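Local structure of toll-like receptor 13 (Mus musculus, 4Z0C) at residues 61-72 and 84-95. The protein recognises bacterial 23S ribosomal RNA as an innate immune receptor and signals through MYD88 and TRAF6 to activate NF-kappa-B. Numbering follows the deposited sequence.
Sequences LVDLRLEWNSIW and NLTLLNLVENKI. With NAG (2-acetamido-2-deoxy-beta-D-glucopyranose), chain L; NAG (2-acetamido-2-deoxy-beta-D-glucopyranose), chain E; nucleotides of chain C.
Val62 O is gripped by two backbone donors of the next repeat, Thr86 N at 2.8 Å on a lone pair and Leu87 N at 3.2 Å. From there strands 63-65 and 87-89 run parallel, 3° apart, linked by the bonds Leu64 N to Leu87 O, Asn89 N to Leu64 O and Leu66 N to Asn89 O. Leu64 and Leu66 lie alongside Leu88 and Leu90 in the interior. On the other face Asp63 holds the Arg65 guanidinium side-on, NE to OD1 and NH2 to OD2, while a glycan sugar covers a face of that group. Past the strands, Asn93 turns inward beneath the backbone: its ND2 donates to Leu90 O (2.8 Å) and weakly to Leu66 O, and its OD1 accepts from Ile71 N at 3.1 Å. Asn69 does the same one repeat earlier, bonding Leu42 O and Ile47 N. At the RNA end, Glu92 is extended with CG anti to the backbone N (chi1 -162°), which lays its carboxylate over one face of the Trp68 ring, the planes 5° apart. Cytidine C12 of the RNA lies over a ring face of Trp68, with its C5 3.5 Å from Trp68 CH2, and its N4 donates to Glu92 OE1 at 3.2 Å. Consecutive parallel strands followed by an inward asparagine are the signature of the leucine-rich repeat solenoid, here part of the RNA-binding ectodomain.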
# COMPACT_ATOMS: atom_id res chain seq x y z
N LEU A 61 -40.25 -20.34 1.29
CA LEU A 61 -39.50 -19.08 1.20
C LEU A 61 -40.01 -18.04 2.19
O LEU A 61 -41.23 -17.84 2.34
CB LEU A 61 -39.55 -18.48 -0.20
CG LEU A 61 -38.87 -19.20 -1.36
CD1 LEU A 61 -39.09 -18.40 -2.64
CD2 LEU A 61 -37.41 -19.42 -1.07
N VAL A 62 -39.08 -17.36 2.84
CA VAL A 62 -39.43 -16.31 3.78
C VAL A 62 -38.93 -14.98 3.24
O VAL A 62 -39.56 -13.95 3.41
CB VAL A 62 -38.81 -16.58 5.16
CG1 VAL A 62 -38.96 -15.38 6.05
CG2 VAL A 62 -39.47 -17.78 5.81
N ASP A 63 -37.78 -15.03 2.56
CA ASP A 63 -37.07 -13.85 2.11
C ASP A 63 -36.70 -14.03 0.64
O ASP A 63 -35.91 -14.89 0.30
CB ASP A 63 -35.81 -13.71 2.98
CG ASP A 63 -35.04 -12.40 2.75
OD1 ASP A 63 -34.81 -12.00 1.59
OD2 ASP A 63 -34.65 -11.79 3.77
N LEU A 64 -37.25 -13.21 -0.23
CA LEU A 64 -36.95 -13.33 -1.65
C LEU A 64 -36.43 -11.99 -2.14
O LEU A 64 -37.11 -10.97 -1.99
CB LEU A 64 -38.20 -13.69 -2.44
CG LEU A 64 -38.04 -13.82 -3.95
CD1 LEU A 64 -37.02 -14.91 -4.26
CD2 LEU A 64 -39.38 -14.15 -4.60
N ARG A 65 -35.24 -11.99 -2.73
CA ARG A 65 -34.65 -10.76 -3.24
C ARG A 65 -34.34 -10.87 -4.72
O ARG A 65 -33.54 -11.70 -5.15
CB ARG A 65 -33.39 -10.40 -2.46
CG ARG A 65 -33.64 -10.13 -1.00
CD ARG A 65 -32.33 -9.89 -0.23
NE ARG A 65 -32.59 -9.99 1.21
CZ ARG A 65 -31.87 -9.41 2.16
NH1 ARG A 65 -30.77 -8.69 1.86
NH2 ARG A 65 -32.23 -9.57 3.43
N LEU A 66 -34.98 -10.00 -5.49
CA LEU A 66 -34.84 -9.97 -6.93
C LEU A 66 -34.30 -8.63 -7.34
O LEU A 66 -34.57 -8.17 -8.45
CB LEU A 66 -36.20 -10.18 -7.59
CG LEU A 66 -36.75 -11.61 -7.52
CD1 LEU A 66 -38.28 -11.65 -7.65
CD2 LEU A 66 -36.13 -12.42 -8.64
N GLU A 67 -33.51 -8.03 -6.45
CA GLU A 67 -32.93 -6.70 -6.67
C GLU A 67 -32.02 -6.67 -7.90
O GLU A 67 -31.31 -7.63 -8.17
CB GLU A 67 -32.16 -6.23 -5.43
CG GLU A 67 -31.48 -4.87 -5.57
CD GLU A 67 -31.13 -4.21 -4.24
OE1 GLU A 67 -31.28 -4.83 -3.17
OE2 GLU A 67 -30.70 -3.04 -4.26
N TRP A 68 -32.06 -5.57 -8.64
CA TRP A 68 -31.14 -5.37 -9.77
C TRP A 68 -31.32 -6.44 -10.83
O TRP A 68 -30.41 -7.24 -11.07
CB TRP A 68 -29.69 -5.31 -9.28
CG TRP A 68 -28.70 -4.78 -10.27
CD1 TRP A 68 -28.95 -4.34 -11.54
CD2 TRP A 68 -27.29 -4.63 -10.07
NE1 TRP A 68 -27.79 -3.93 -12.14
CE2 TRP A 68 -26.75 -4.09 -11.26
CE3 TRP A 68 -26.43 -4.90 -9.00
CZ2 TRP A 68 -25.40 -3.83 -11.41
CZ3 TRP A 68 -25.07 -4.63 -9.15
CH2 TRP A 68 -24.58 -4.10 -10.34
N ASN A 69 -32.50 -6.49 -11.44
CA ASN A 69 -32.73 -7.34 -12.60
C ASN A 69 -33.37 -6.50 -13.69
O ASN A 69 -33.20 -5.28 -13.69
CB ASN A 69 -33.56 -8.57 -12.24
CG ASN A 69 -32.70 -9.73 -11.75
OD1 ASN A 69 -32.22 -10.52 -12.55
ND2 ASN A 69 -32.52 -9.85 -10.44
N SER A 70 -34.07 -7.10 -14.65
CA SER A 70 -34.73 -6.30 -15.68
C SER A 70 -36.21 -6.59 -15.73
O SER A 70 -36.85 -6.50 -16.78
CB SER A 70 -34.09 -6.51 -17.05
OG SER A 70 -32.70 -6.22 -17.02
N ILE A 71 -36.76 -6.96 -14.58
CA ILE A 71 -38.15 -7.34 -14.47
C ILE A 71 -39.10 -6.20 -14.81
O ILE A 71 -39.11 -5.15 -14.16
CB ILE A 71 -38.46 -7.83 -13.06
CG1 ILE A 71 -37.66 -9.11 -12.78
CG2 ILE A 71 -39.96 -8.05 -12.90
CD1 ILE A 71 -37.54 -9.48 -11.30
N TRP A 72 -39.91 -6.42 -15.84
CA TRP A 72 -40.89 -5.42 -16.24
C TRP A 72 -42.28 -6.04 -16.31
O TRP A 72 -43.27 -5.34 -16.55
CB TRP A 72 -40.52 -4.84 -17.60
CG TRP A 72 -40.58 -5.84 -18.70
CD1 TRP A 72 -39.59 -6.67 -19.10
CD2 TRP A 72 -41.70 -6.10 -19.56
NE1 TRP A 72 -40.02 -7.44 -20.15
CE2 TRP A 72 -41.32 -7.11 -20.45
CE3 TRP A 72 -42.99 -5.57 -19.65
CZ2 TRP A 72 -42.17 -7.61 -21.43
CZ3 TRP A 72 -43.85 -6.07 -20.62
CH2 TRP A 72 -43.43 -7.08 -21.50
N ASN A 84 -45.51 -18.01 3.37
CA ASN A 84 -44.68 -17.70 4.52
C ASN A 84 -43.73 -16.51 4.27
O ASN A 84 -42.93 -16.15 5.15
CB ASN A 84 -43.98 -18.96 5.07
CG ASN A 84 -44.93 -19.83 5.93
OD1 ASN A 84 -46.08 -19.46 6.13
ND2 ASN A 84 -44.46 -21.01 6.38
N LEU A 85 -43.83 -15.91 3.08
CA LEU A 85 -42.91 -14.84 2.66
C LEU A 85 -43.15 -13.58 3.44
O LEU A 85 -44.26 -13.08 3.46
CB LEU A 85 -43.06 -14.52 1.17
CG LEU A 85 -41.84 -13.86 0.51
CD1 LEU A 85 -40.72 -14.88 0.29
CD2 LEU A 85 -42.20 -13.20 -0.83
N THR A 86 -42.10 -13.07 4.08
CA THR A 86 -42.24 -11.85 4.88
C THR A 86 -41.51 -10.65 4.26
O THR A 86 -41.81 -9.49 4.56
CB THR A 86 -41.82 -12.06 6.34
OG1 THR A 86 -40.46 -12.51 6.39
CG2 THR A 86 -42.73 -13.12 7.00
N LEU A 87 -40.56 -10.94 3.38
CA LEU A 87 -39.83 -9.88 2.69
C LEU A 87 -39.82 -10.12 1.19
O LEU A 87 -39.55 -11.23 0.74
CB LEU A 87 -38.41 -9.78 3.25
CG LEU A 87 -37.57 -8.51 2.99
CD1 LEU A 87 -36.38 -8.49 3.93
CD2 LEU A 87 -37.05 -8.47 1.55
N LEU A 88 -40.13 -9.10 0.41
CA LEU A 88 -40.04 -9.20 -1.04
C LEU A 88 -39.31 -7.99 -1.60
O LEU A 88 -39.78 -6.88 -1.47
CB LEU A 88 -41.42 -9.28 -1.68
CG LEU A 88 -41.44 -9.33 -3.21
CD1 LEU A 88 -40.51 -10.42 -3.72
CD2 LEU A 88 -42.87 -9.58 -3.71
N ASN A 89 -38.16 -8.23 -2.23
CA ASN A 89 -37.33 -7.15 -2.74
C ASN A 89 -37.39 -7.11 -4.27
O ASN A 89 -37.01 -8.07 -4.94
CB ASN A 89 -35.88 -7.36 -2.26
CG ASN A 89 -34.96 -6.20 -2.57
OD1 ASN A 89 -35.08 -5.55 -3.61
ND2 ASN A 89 -34.01 -5.94 -1.66
N LEU A 90 -37.89 -6.01 -4.81
CA LEU A 90 -38.04 -5.84 -6.25
C LEU A 90 -37.31 -4.58 -6.70
O LEU A 90 -37.56 -4.04 -7.78
CB LEU A 90 -39.53 -5.75 -6.59
CG LEU A 90 -40.21 -6.86 -7.43
CD1 LEU A 90 -39.50 -8.14 -7.31
CD2 LEU A 90 -41.69 -7.07 -7.04
N VAL A 91 -36.40 -4.12 -5.85
CA VAL A 91 -35.61 -2.91 -6.09
C VAL A 91 -34.78 -2.99 -7.37
O VAL A 91 -34.21 -4.03 -7.68
CB VAL A 91 -34.68 -2.62 -4.90
CG1 VAL A 91 -33.80 -1.40 -5.17
CG2 VAL A 91 -35.50 -2.41 -3.64
N GLU A 92 -34.73 -1.88 -8.10
CA GLU A 92 -33.92 -1.73 -9.30
C GLU A 92 -34.28 -2.72 -10.40
O GLU A 92 -33.51 -3.64 -10.72
CB GLU A 92 -32.40 -1.75 -8.99
CG GLU A 92 -31.58 -1.17 -10.14
CD GLU A 92 -30.08 -1.05 -9.88
OE1 GLU A 92 -29.59 -1.30 -8.75
OE2 GLU A 92 -29.38 -0.69 -10.85
N ASN A 93 -35.47 -2.54 -10.97
CA ASN A 93 -35.89 -3.34 -12.12
C ASN A 93 -36.48 -2.43 -13.18
O ASN A 93 -36.17 -1.26 -13.23
CB ASN A 93 -36.91 -4.40 -11.70
CG ASN A 93 -36.26 -5.59 -11.04
OD1 ASN A 93 -35.73 -6.47 -11.71
ND2 ASN A 93 -36.33 -5.66 -9.71
N LYS A 94 -37.36 -2.97 -14.02
CA LYS A 94 -37.92 -2.18 -15.11
C LYS A 94 -39.45 -2.07 -15.01
O LYS A 94 -40.15 -2.02 -16.02
CB LYS A 94 -37.50 -2.77 -16.46
CG LYS A 94 -36.00 -2.70 -16.70
CD LYS A 94 -35.60 -1.30 -17.10
CE LYS A 94 -34.22 -0.90 -16.57
NZ LYS A 94 -33.09 -1.48 -17.35
N ILE A 95 -39.95 -2.02 -13.78
CA ILE A 95 -41.40 -2.00 -13.54
C ILE A 95 -42.01 -0.62 -13.76
O ILE A 95 -41.63 0.33 -13.08
CB ILE A 95 -41.73 -2.50 -12.11
CG1 ILE A 95 -41.13 -3.89 -11.88
CG2 ILE A 95 -43.24 -2.50 -11.87
CD1 ILE A 95 -41.23 -4.38 -10.45
C1 NAG L . -48.99 -4.54 -15.92
C2 NAG L . -47.54 -4.94 -16.25
C3 NAG L . -46.97 -4.21 -17.46
C4 NAG L . -47.97 -4.12 -18.61
C5 NAG L . -49.36 -3.74 -18.12
C6 NAG L . -50.40 -3.77 -19.24
C7 NAG L . -46.03 -5.70 -14.50
C8 NAG L . -44.79 -5.31 -13.75
N2 NAG L . -46.68 -4.71 -15.11
O3 NAG L . -45.82 -4.89 -17.89
O4 NAG L . -47.51 -3.15 -19.53
O5 NAG L . -49.78 -4.61 -17.09
O6 NAG L . -50.80 -5.10 -19.53
O7 NAG L . -46.39 -6.87 -14.53
C1 NAG E . -28.52 -12.07 -0.55
C2 NAG E . -27.50 -11.03 -0.01
C3 NAG E . -27.04 -11.40 1.39
C4 NAG E . -28.25 -11.56 2.29
C5 NAG E . -29.06 -12.68 1.68
C6 NAG E . -30.23 -13.09 2.57
C7 NAG E . -26.14 -10.08 -1.80
C8 NAG E . -24.79 -10.03 -2.47
N2 NAG E . -26.28 -10.93 -0.79
O3 NAG E . -26.13 -10.45 1.88
O4 NAG E . -27.87 -11.87 3.61
O5 NAG E . -29.52 -12.25 0.42
O6 NAG E . -31.16 -13.83 1.81
O7 NAG E . -27.08 -9.39 -2.20
P C C 12 -20.43 1.15 -10.42
OP1 C C 12 -18.96 1.21 -10.19
OP2 C C 12 -21.23 2.11 -9.65
O5' C C 12 -20.65 1.20 -11.99
C5' C C 12 -21.31 2.27 -12.60
C4' C C 12 -22.32 1.79 -13.60
O4' C C 12 -22.79 0.46 -13.27
C3' C C 12 -23.56 2.66 -13.64
O3' C C 12 -23.38 3.76 -14.51
C2' C C 12 -24.66 1.69 -14.09
O2' C C 12 -24.68 1.59 -15.50
C1' C C 12 -24.18 0.36 -13.49
N1 C C 12 -24.83 0.00 -12.20
C2 C C 12 -26.21 -0.15 -12.05
O2 C C 12 -26.97 0.07 -13.00
N3 C C 12 -26.71 -0.50 -10.84
C4 C C 12 -25.89 -0.73 -9.81
N4 C C 12 -26.41 -1.08 -8.63
C5 C C 12 -24.48 -0.61 -9.94
C6 C C 12 -24.01 -0.25 -11.14
O HOH W 1 -43.65 -19.16 1.34